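Long-range contacts in 2,5-dihydroxypyridine 5,6-dioxygenase (Pseudomonas putida KT2440, PDB 7CUP), which catalyses the iron(II)-dependent, dioxygen-consuming ring opening of 2,5-dihydroxypyridine between carbons 5 and 6 to give N-formylmaleamate in aerobic nicotinate degradation: residues L30-S35 with L59-H64; R131-E136 with D188-G193; D137-V142 with Y178-E183. All blocks are in the same frame, centred on the assembly; numbering follows the deposited sequence.

Interaction 1 (L30-S35 with L59-H64); sequences LKSHYS and LPAFNH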
loop_
_atom_site.group_PDB
_atom_site.type_symbol
_atom_site.label_atom_id
_atom_site.label_comp_id
_atom_site.label_asym_id
_atom_site.label_seq_id
_atom_site.Cartn_x
_atom_site.Cartn_y
_atom_site.Cartn_z
ATOM N N LEU A 30 -2.777 -16.833 -13.078
ATOM C CA LEU A 30 -3.761 -15.916 -13.704
ATOM C C LEU A 30 -4.459 -15.113 -12.608
ATOM O O LEU A 30 -4.970 -15.717 -11.626
ATOM C CB LEU A 30 -4.771 -16.735 -14.485
ATOM C CG LEU A 30 -5.904 -15.902 -15.069
ATOM C CD1 LEU A 30 -5.380 -14.826 -16.025
ATOM C CD2 LEU A 30 -6.904 -16.817 -15.733
ATOM N N LYS A 31 -4.453 -13.802 -12.745
ATOM C CA LYS A 31 -5.081 -12.921 -11.725
ATOM C C LYS A 31 -5.757 -11.731 -12.399
ATOM O O LYS A 31 -5.472 -11.466 -13.571
ATOM C CB LYS A 31 -4.030 -12.419 -10.724
ATOM C CG LYS A 31 -2.888 -11.638 -11.348
ATOM C CD LYS A 31 -1.945 -11.068 -10.326
ATOM C CE LYS A 31 -0.912 -10.150 -10.925
ATOM N NZ LYS A 31 -0.168 -9.470 -9.846
ATOM N N SER A 32 -6.594 -11.034 -11.632
ATOM C CA SER A 32 -7.216 -9.734 -11.989
ATOM C C SER A 32 -7.156 -8.823 -10.759
ATOM O O SER A 32 -6.549 -9.236 -9.784
ATOM C CB SER A 32 -8.631 -9.947 -12.508
ATOM O OG SER A 32 -9.133 -8.753 -13.101
ATOM N N HIS A 33 -7.718 -7.610 -10.796
ATOM C CA HIS A 33 -7.497 -6.627 -9.694
ATOM C C HIS A 33 -8.106 -7.141 -8.374
ATOM O O HIS A 33 -7.607 -6.803 -7.312
ATOM C CB HIS A 33 -8.069 -5.259 -10.052
ATOM C CG HIS A 33 -9.547 -5.190 -9.901
ATOM N ND1 HIS A 33 -10.396 -5.352 -10.987
ATOM C CD2 HIS A 33 -10.331 -4.967 -8.826
ATOM C CE1 HIS A 33 -11.650 -5.246 -10.557
ATOM N NE2 HIS A 33 -11.633 -5.026 -9.242
ATOM N N TYR A 34 -9.119 -8.000 -8.431
ATOM C CA TYR A 34 -9.850 -8.496 -7.244
ATOM C C TYR A 34 -9.249 -9.801 -6.699
ATOM O O TYR A 34 -9.790 -10.316 -5.710
ATOM C CB TYR A 34 -11.318 -8.680 -7.626
ATOM C CG TYR A 34 -11.548 -9.569 -8.828
ATOM C CD1 TYR A 34 -11.717 -10.938 -8.665
ATOM C CD2 TYR A 34 -11.627 -9.057 -10.122
ATOM C CE1 TYR A 34 -11.944 -11.773 -9.749
ATOM C CE2 TYR A 34 -11.915 -9.877 -11.203
ATOM C CZ TYR A 34 -12.024 -11.240 -11.020
ATOM O OH TYR A 34 -12.263 -12.092 -12.063
ATOM N N SER A 35 -8.165 -10.323 -7.265
ATOM C CA SER A 35 -7.527 -11.587 -6.814
ATOM C C SER A 35 -6.836 -11.351 -5.468
ATOM O O SER A 35 -6.273 -10.277 -5.284
ATOM C CB SER A 35 -6.536 -12.085 -7.826
ATOM O OG SER A 35 -7.191 -12.455 -9.032
ATOM N N LEU A 59 -5.342 -10.057 -16.244
ATOM C CA LEU A 59 -6.394 -9.592 -17.172
ATOM C C LEU A 59 -7.190 -8.486 -16.482
ATOM O O LEU A 59 -7.481 -8.569 -15.293
ATOM C CB LEU A 59 -7.301 -10.776 -17.507
ATOM C CG LEU A 59 -6.625 -11.953 -18.211
ATOM C CD1 LEU A 59 -7.631 -12.998 -18.609
ATOM C CD2 LEU A 59 -5.871 -11.477 -19.432
ATOM N N PRO A 60 -7.623 -7.465 -17.238
ATOM C CA PRO A 60 -8.667 -6.554 -16.784
ATOM C C PRO A 60 -9.933 -7.339 -16.424
ATOM O O PRO A 60 -10.273 -8.310 -17.132
ATOM C CB PRO A 60 -8.961 -5.686 -18.031
ATOM C CG PRO A 60 -7.738 -5.823 -18.916
ATOM C CD PRO A 60 -7.216 -7.213 -18.625
ATOM N N ALA A 61 -10.575 -6.944 -15.329
ATOM C CA ALA A 61 -11.851 -7.517 -14.858
ATOM C C ALA A 61 -12.892 -7.366 -15.954
ATOM O O ALA A 61 -13.005 -6.254 -16.544
ATOM C CB ALA A 61 -12.306 -6.831 -13.602
ATOM N N PHE A 62 -13.647 -8.422 -16.191
ATOM C CA PHE A 62 -14.783 -8.402 -17.134
ATOM C C PHE A 62 -16.050 -8.137 -16.331
ATOM O O PHE A 62 -16.242 -8.850 -15.348
ATOM C CB PHE A 62 -14.884 -9.710 -17.913
ATOM C CG PHE A 62 -15.874 -9.613 -19.048
ATOM C CD1 PHE A 62 -15.507 -9.036 -20.259
ATOM C CD2 PHE A 62 -17.190 -10.034 -18.894
ATOM C CE1 PHE A 62 -16.423 -8.916 -21.294
ATOM C CE2 PHE A 62 -18.113 -9.904 -19.927
ATOM C CZ PHE A 62 -17.724 -9.357 -21.126
ATOM N N ASN A 63 -16.868 -7.161 -16.724
ATOM C CA ASN A 63 -18.088 -6.877 -15.945
ATOM C C ASN A 63 -19.326 -7.325 -16.720
ATOM O O ASN A 63 -19.417 -7.092 -17.919
ATOM C CB ASN A 63 -18.213 -5.419 -15.546
ATOM C CG ASN A 63 -19.255 -5.239 -14.461
ATOM O OD1 ASN A 63 -19.168 -5.868 -13.383
ATOM N ND2 ASN A 63 -20.254 -4.417 -14.765
ATOM N N HIS A 64 -20.255 -7.942 -16.006
ATOM C CA HIS A 64 -21.646 -8.186 -16.449
ATOM C C HIS A 64 -22.536 -7.097 -15.850
ATOM O O HIS A 64 -22.823 -7.114 -14.651
ATOM C CB HIS A 64 -21.989 -9.614 -16.044
ATOM C CG HIS A 64 -21.117 -10.636 -16.686
ATOM N ND1 HIS A 64 -20.087 -11.259 -15.998
ATOM C CD2 HIS A 64 -21.111 -11.141 -17.940
ATOM C CE1 HIS A 64 -19.510 -12.140 -16.787
ATOM N NE2 HIS A 64 -20.114 -12.076 -17.989
HETATM O O HOH W 1 -9.217 -5.011 -13.596
HETATM O O HOH W 2 -13.534 -11.043 -14.580
#
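L59 N donates to K31 O over 3.0 Å, at 157° about the hydrogen, and so continues the parallel pairing in which K31 also bonds to V57. Strands 26-31 and 53-58 are neighbours in the five-stranded sheet, joined by a beta-alpha-beta crossover through helix 37-49, and the contact illustrates how a side chain can extend the hold of one strand on the next beyond their backbone bonds. S32 makes that further tie. With OG anti to the backbone N (chi1 -168°), its hydroxyl donates to L59 O at 2.8 Å, coming in somewhat tilted from the carbonyl plane. The same residue opens a type I turn to S35, whose OG receives S32 N at 3.0 Å, so both the backbone and the side chain of S32 are committed. On the sheet side of these bonds L30 and L59 cross obliquely, L30 CD1 resting 3.8 Å from L59 CG; L30 also packs on helix 85-92 through L91. On the turn side the A61 methyl rests against the rims of two rings: CB lies near the plane of the H33 ring, 3.5 Å from CE1, and at the edge of Y34, 3.9 Å from CE2. P2 of a neighbouring subunit packs on Y34 and A61, placing the turn at an interface. Water completes the seam. One molecule accepts from A61 N and is shared with H33 ND1; the other accepts from F62 N and donates to Y34 OH at 3.0 Å, while that hydroxyl is also hydrogen-bonded to M101 O.

Interaction 2 (R131-E136 with D188-G193); sequences RMLPTE and DHWPSG
M132 O and S192 N hold one water between them, which donates to the carbonyl at 2.8 Å and accepts from the amide at 3.1 Å. It is a polar bridge between the two segments, whose direct contacts are largely nonpolar. M132 is the first residue to leave helical geometry after helix 126-131, and the loop from there to helix 136-151 packs on W190 and P191, in the chain that follows strand 187-189. The central element is the W190 indole, placed with CG anti to the backbone N (chi1 171°). P134 crosses it at about a right angle, and its CD sits 3.6 Å from the centroid of the five-membered ring, 24° off the normal, in a CH-pi contact. L133 runs beside the same indole and points the same way, with CD1 3.7 Å from CZ2. The indole NE1 donates to L129 O, which helps set how the ring is turned. P191, preceded by a cis peptide bond, takes the other half of the contact: its CB lies 3.5 Å from M132 CB, and the bend of the methionine at chi3 (-84°) carries CE to 3.9 Å from P191 CG. Within the strand-side segment, S192 OG donates to H189 O at 2.8 Å, in the carbonyl plane, and so spans the cis peptide. Helix 5-18 packs against both partners, V15 touching P134 and W190, and helix 290-294 flanks M132 and P191 through D291 and M290. Beyond them G193 pairs with E177 and L270, leading the chain from the parallel sheet into strand 194-197 of an antiparallel one.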
loop_
_atom_site.group_PDB
_atom_site.type_symbol
_atom_site.label_atom_id
_atom_site.label_comp_id
_atom_site.label_asym_id
_atom_site.label_seq_id
_atom_site.Cartn_x
_atom_site.Cartn_y
_atom_site.Cartn_z
ATOM N N ARG A 131 -8.506 -26.217 5.335
ATOM C CA ARG A 131 -9.453 -27.186 5.938
ATOM C C ARG A 131 -9.776 -28.298 4.927
ATOM O O ARG A 131 -10.013 -29.404 5.378
ATOM C CB ARG A 131 -10.722 -26.465 6.406
ATOM C CG ARG A 131 -11.756 -27.369 7.067
ATOM C CD ARG A 131 -12.814 -26.588 7.827
ATOM N NE ARG A 131 -13.409 -25.447 7.118
ATOM C CZ ARG A 131 -14.395 -25.525 6.242
ATOM N NH1 ARG A 131 -14.868 -26.704 5.865
ATOM N NH2 ARG A 131 -14.873 -24.424 5.701
ATOM N N MET A 132 -9.854 -28.000 3.617
ATOM C CA MET A 132 -10.083 -29.030 2.571
ATOM C C MET A 132 -8.830 -29.173 1.680
ATOM O O MET A 132 -8.967 -29.333 0.484
ATOM C CB MET A 132 -11.344 -28.705 1.768
ATOM C CG MET A 132 -12.560 -28.797 2.625
ATOM S SD MET A 132 -14.060 -28.284 1.837
ATOM C CE MET A 132 -14.002 -26.502 2.072
ATOM N N LEU A 133 -7.645 -29.134 2.266
ATOM C CA LEU A 133 -6.370 -29.369 1.531
ATOM C C LEU A 133 -6.453 -30.728 0.836
ATOM O O LEU A 133 -6.763 -31.735 1.475
ATOM C CB LEU A 133 -5.218 -29.360 2.527
ATOM C CG LEU A 133 -3.836 -29.431 1.897
ATOM C CD1 LEU A 133 -3.512 -28.137 1.168
ATOM C CD2 LEU A 133 -2.807 -29.739 2.969
ATOM N N PRO A 134 -6.274 -30.779 -0.495
ATOM C CA PRO A 134 -6.514 -32.017 -1.239
ATOM C C PRO A 134 -5.578 -33.191 -0.875
ATOM O O PRO A 134 -4.436 -32.975 -0.472
ATOM C CB PRO A 134 -6.349 -31.593 -2.703
ATOM C CG PRO A 134 -6.575 -30.106 -2.696
ATOM C CD PRO A 134 -6.031 -29.627 -1.372
ATOM N N THR A 135 -6.115 -34.417 -0.992
ATOM C CA THR A 135 -5.438 -35.717 -0.708
ATOM C C THR A 135 -5.599 -36.656 -1.910
ATOM O O THR A 135 -6.620 -36.579 -2.603
ATOM C CB THR A 135 -5.963 -36.370 0.581
ATOM O OG1 THR A 135 -7.345 -36.713 0.439
ATOM C CG2 THR A 135 -5.750 -35.506 1.806
ATOM N N GLU A 136 -4.590 -37.483 -2.168
ATOM C CA GLU A 136 -4.670 -38.640 -3.105
ATOM C C GLU A 136 -5.889 -39.497 -2.739
ATOM O O GLU A 136 -6.567 -39.968 -3.635
ATOM C CB GLU A 136 -3.360 -39.426 -3.045
ATOM C CG GLU A 136 -2.145 -38.542 -3.307
ATOM C CD GLU A 136 -0.869 -39.194 -3.828
ATOM O OE1 GLU A 136 -0.905 -39.759 -4.924
ATOM O OE2 GLU A 136 0.169 -39.064 -3.165
ATOM N N ASP A 188 -9.649 -28.640 -12.424
ATOM C CA ASP A 188 -10.149 -28.987 -11.068
ATOM C C ASP A 188 -10.060 -27.752 -10.173
ATOM O O ASP A 188 -9.566 -26.699 -10.632
ATOM C CB ASP A 188 -9.422 -30.203 -10.502
ATOM C CG ASP A 188 -10.263 -31.069 -9.571
ATOM O OD1 ASP A 188 -11.074 -30.500 -8.790
ATOM O OD2 ASP A 188 -10.071 -32.330 -9.597
ATOM N N HIS A 189 -10.629 -27.862 -8.975
ATOM C CA HIS A 189 -10.871 -26.716 -8.070
ATOM C C HIS A 189 -10.394 -27.127 -6.695
ATOM O O HIS A 189 -10.937 -28.100 -6.170
ATOM C CB HIS A 189 -12.366 -26.414 -8.055
ATOM C CG HIS A 189 -12.748 -25.196 -7.284
ATOM N ND1 HIS A 189 -14.069 -24.834 -7.118
ATOM C CD2 HIS A 189 -12.014 -24.295 -6.598
ATOM C CE1 HIS A 189 -14.112 -23.721 -6.411
ATOM N NE2 HIS A 189 -12.883 -23.381 -6.079
ATOM N N TRP A 190 -9.364 -26.470 -6.184
ATOM C CA TRP A 190 -9.013 -26.569 -4.761
ATOM C C TRP A 190 -9.804 -25.513 -3.991
ATOM O O TRP A 190 -9.554 -24.328 -4.217
ATOM C CB TRP A 190 -7.517 -26.375 -4.657
ATOM C CG TRP A 190 -7.025 -26.246 -3.256
ATOM C CD1 TRP A 190 -7.615 -26.633 -2.083
ATOM C CD2 TRP A 190 -5.785 -25.655 -2.915
ATOM N NE1 TRP A 190 -6.791 -26.330 -1.034
ATOM C CE2 TRP A 190 -5.670 -25.722 -1.517
ATOM C CE3 TRP A 190 -4.790 -25.042 -3.674
ATOM C CZ2 TRP A 190 -4.547 -25.238 -0.852
ATOM C CZ3 TRP A 190 -3.682 -24.565 -3.014
ATOM C CH2 TRP A 190 -3.561 -24.681 -1.631
ATOM N N PRO A 191 -10.804 -25.852 -3.130
ATOM C CA PRO A 191 -11.164 -27.213 -2.724
ATOM C C PRO A 191 -12.418 -27.803 -3.386
ATOM O O PRO A 191 -13.227 -27.044 -3.916
ATOM C CB PRO A 191 -11.548 -26.970 -1.267
ATOM C CG PRO A 191 -12.323 -25.665 -1.334
ATOM C CD PRO A 191 -11.703 -24.892 -2.479
ATOM N N SER A 192 -12.579 -29.132 -3.324
ATOM C CA SER A 192 -13.759 -29.842 -3.878
ATOM C C SER A 192 -13.816 -31.254 -3.286
ATOM O O SER A 192 -13.597 -31.385 -2.066
ATOM C CB SER A 192 -13.770 -29.800 -5.396
ATOM O OG SER A 192 -12.601 -30.389 -5.970
ATOM N N GLY A 193 -14.137 -32.270 -4.097
ATOM C CA GLY A 193 -14.440 -33.617 -3.580
ATOM C C GLY A 193 -15.872 -34.023 -3.874
ATOM O O GLY A 193 -16.576 -34.362 -2.927
HETATM O O HOH W 3 -10.149 -30.287 -1.812
#

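Interaction 3 (D137-V142 with Y178-E183); sequences DDKRRV and YGYADE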
loop_
_atom_site.group_PDB
_atom_site.type_symbol
_atom_site.label_atom_id
_atom_site.label_comp_id
_atom_site.label_asym_id
_atom_site.label_seq_id
_atom_site.Cartn_x
_atom_site.Cartn_y
_atom_site.Cartn_z
ATOM N N ASP A 137 -6.180 -39.642 -1.453
ATOM C CA ASP A 137 -7.309 -40.473 -0.967
ATOM C C ASP A 137 -8.631 -39.852 -1.428
ATOM O O ASP A 137 -9.538 -40.623 -1.832
ATOM C CB ASP A 137 -7.200 -40.699 0.540
ATOM C CG ASP A 137 -7.682 -42.089 0.925
ATOM O OD1 ASP A 137 -8.820 -42.175 1.451
ATOM O OD2 ASP A 137 -6.943 -43.076 0.636
ATOM N N ASP A 138 -8.751 -38.516 -1.432
ATOM C CA ASP A 138 -9.987 -37.881 -1.946
ATOM C C ASP A 138 -10.172 -38.316 -3.406
ATOM O O ASP A 138 -11.297 -38.620 -3.792
ATOM C CB ASP A 138 -9.981 -36.351 -1.791
ATOM C CG ASP A 138 -10.260 -35.863 -0.369
ATOM O OD1 ASP A 138 -10.598 -36.704 0.500
ATOM O OD2 ASP A 138 -10.110 -34.640 -0.120
ATOM N N LYS A 139 -9.126 -38.237 -4.214
ATOM C CA LYS A 139 -9.176 -38.586 -5.660
ATOM C C LYS A 139 -9.634 -40.042 -5.813
ATOM O O LYS A 139 -10.526 -40.305 -6.658
ATOM C CB LYS A 139 -7.804 -38.422 -6.309
ATOM C CG LYS A 139 -7.831 -38.609 -7.813
ATOM C CD LYS A 139 -6.484 -38.892 -8.399
ATOM C CE LYS A 139 -6.557 -39.119 -9.885
ATOM N NZ LYS A 139 -5.193 -39.065 -10.460
ATOM N N ARG A 140 -9.031 -40.934 -5.031
ATOM C CA ARG A 140 -9.365 -42.381 -5.067
ATOM C C ARG A 140 -10.881 -42.543 -4.867
ATOM O O ARG A 140 -11.535 -43.204 -5.718
ATOM C CB ARG A 140 -8.532 -43.159 -4.038
ATOM C CG ARG A 140 -8.742 -44.669 -4.100
ATOM C CD ARG A 140 -8.138 -45.446 -2.948
ATOM N NE ARG A 140 -8.567 -45.004 -1.618
ATOM C CZ ARG A 140 -9.764 -45.231 -1.073
ATOM N NH1 ARG A 140 -10.709 -45.880 -1.731
ATOM N NH2 ARG A 140 -10.031 -44.770 0.130
ATOM N N ARG A 141 -11.435 -41.945 -3.808
ATOM C CA ARG A 141 -12.860 -42.122 -3.429
ATOM C C ARG A 141 -13.750 -41.569 -4.548
ATOM O O ARG A 141 -14.757 -42.213 -4.904
ATOM C CB ARG A 141 -13.140 -41.483 -2.066
ATOM C CG ARG A 141 -12.423 -42.173 -0.913
ATOM C CD ARG A 141 -12.817 -41.704 0.488
ATOM N NE ARG A 141 -12.576 -40.268 0.627
ATOM C CZ ARG A 141 -13.504 -39.325 0.442
ATOM N NH1 ARG A 141 -14.750 -39.652 0.157
ATOM N NH2 ARG A 141 -13.188 -38.044 0.532
ATOM N N VAL A 142 -13.387 -40.426 -5.119
ATOM C CA VAL A 142 -14.210 -39.742 -6.164
ATOM C C VAL A 142 -14.210 -40.559 -7.469
ATOM O O VAL A 142 -15.271 -40.589 -8.155
ATOM C CB VAL A 142 -13.718 -38.302 -6.393
ATOM C CG1 VAL A 142 -14.323 -37.674 -7.643
ATOM C CG2 VAL A 142 -13.961 -37.450 -5.154
ATOM N N TYR A 178 -11.758 -33.378 -7.533
ATOM C CA TYR A 178 -11.062 -33.961 -6.344
ATOM C C TYR A 178 -9.919 -33.052 -5.855
ATOM O O TYR A 178 -9.176 -33.454 -4.924
ATOM C CB TYR A 178 -10.523 -35.382 -6.613
ATOM C CG TYR A 178 -9.712 -35.578 -7.883
ATOM C CD1 TYR A 178 -8.384 -35.168 -7.964
ATOM C CD2 TYR A 178 -10.239 -36.225 -8.995
ATOM C CE1 TYR A 178 -7.626 -35.339 -9.111
ATOM C CE2 TYR A 178 -9.487 -36.410 -10.152
ATOM C CZ TYR A 178 -8.174 -35.970 -10.219
ATOM O OH TYR A 178 -7.394 -36.167 -11.339
ATOM N N GLY A 179 -9.773 -31.847 -6.418
ATOM C CA GLY A 179 -9.007 -30.764 -5.769
ATOM C C GLY A 179 -7.653 -30.472 -6.394
ATOM O O GLY A 179 -6.947 -29.585 -5.876
ATOM N N TYR A 180 -7.241 -31.178 -7.449
ATOM C CA TYR A 180 -5.898 -30.938 -8.042
ATOM C C TYR A 180 -5.931 -31.288 -9.525
ATOM O O TYR A 180 -6.855 -32.027 -9.951
ATOM C CB TYR A 180 -4.806 -31.572 -7.169
ATOM C CG TYR A 180 -4.801 -33.070 -6.975
ATOM C CD1 TYR A 180 -5.425 -33.668 -5.890
ATOM C CD2 TYR A 180 -4.086 -33.904 -7.835
ATOM C CE1 TYR A 180 -5.386 -35.042 -5.697
ATOM C CE2 TYR A 180 -4.024 -35.281 -7.641
ATOM C CZ TYR A 180 -4.673 -35.858 -6.567
ATOM O OH TYR A 180 -4.596 -37.213 -6.387
ATOM N N ALA A 181 -5.020 -30.679 -10.298
ATOM C CA ALA A 181 -4.942 -30.758 -11.768
ATOM C C ALA A 181 -3.693 -31.530 -12.210
ATOM O O ALA A 181 -2.751 -30.878 -12.718
ATOM C CB ALA A 181 -4.953 -29.378 -12.347
ATOM N N ASP A 182 -3.739 -32.862 -12.069
ATOM C CA ASP A 182 -2.612 -33.813 -12.257
ATOM C C ASP A 182 -2.568 -34.307 -13.708
ATOM O O ASP A 182 -1.501 -34.608 -14.191
ATOM C CB ASP A 182 -2.649 -34.973 -11.248
ATOM C CG ASP A 182 -3.945 -35.759 -11.224
ATOM O OD1 ASP A 182 -5.002 -35.173 -11.529
ATOM O OD2 ASP A 182 -3.882 -36.945 -10.864
ATOM N N GLU A 183 -3.667 -34.330 -14.422
ATOM C CA GLU A 183 -3.661 -34.914 -15.774
ATOM C C GLU A 183 -3.721 -33.823 -16.823
ATOM O O GLU A 183 -4.318 -32.775 -16.621
ATOM C CB GLU A 183 -4.820 -35.890 -15.869
ATOM C CG GLU A 183 -4.508 -37.163 -15.124
ATOM C CD GLU A 183 -5.673 -38.110 -15.170
ATOM O OE1 GLU A 183 -5.907 -38.786 -14.145
ATOM O OE2 GLU A 183 -6.368 -38.110 -16.223
HETATM O O HOH W 4 -9.658 -33.028 -2.132
#
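K139 and D182 reach toward each other tip to tip, NZ lying only 2.5 Å from OD2 in a salt bridge that uses the syn lone pair of the oxygen. E183 OE1 adds a long ion pair to the same amine at 3.8 Å. D182 OD1, the other oxygen of that carboxylate, receives Y178 OH at 2.6 Å, again through a syn lone pair, and R20 supplies D182 OD2 with a second cation. In the aromatic contacts K139 lies side by side with Y178; its CG, anti to the backbone N (chi1 -173°), sits over the ring centre, 3.3 Å from the centroid and 3° off the normal, in a CH-pi contact, and the chain runs on extended toward D182. Y180 crosses the lysine at about a right angle, Y180 OH 3.2 Å from K139 CD, while Y178 CE1 lies over the centre of the Y180 ring. V142 CG2 adds an apolar contact, 4.3 Å from Y178 CB. A water joins the D138 side chain to the Y178 backbone, donating to D138 OD2 at 2.6 Å and to Y178 O at 2.9 Å; D138 OD2 is also salt-bridged to R273, and OD1 to R141. Helix 136-151 is thus fastened to this loop largely by one lysine, apolar along its stem and charged at its tip. With two cationic partners and a phenol around it, the D182 carboxylate would probably stay ionised.

Interactions 2 and 3 form one continuous unit, their centres 8 Å apart and interaction 3 nested inside the loop closed by interaction 2. D188 joins them: OD2 lies 2.9 Å from Y178 N, and OD1 lies 3.0 Å from G179 N. T135 reinforces the join by capping D138 N. Interaction 1 stands apart, about 24 Å from interaction 2 and 28 Å from interaction 3 between centres, and occurs earlier in the chain. Yet 1 and 2 share the parallel sheet, 1 at the side of strands 26-31 and 53-58, 2 just after strand 187-189 at the other. None lies at the iron, which H265, S302, H318 and D320 surround.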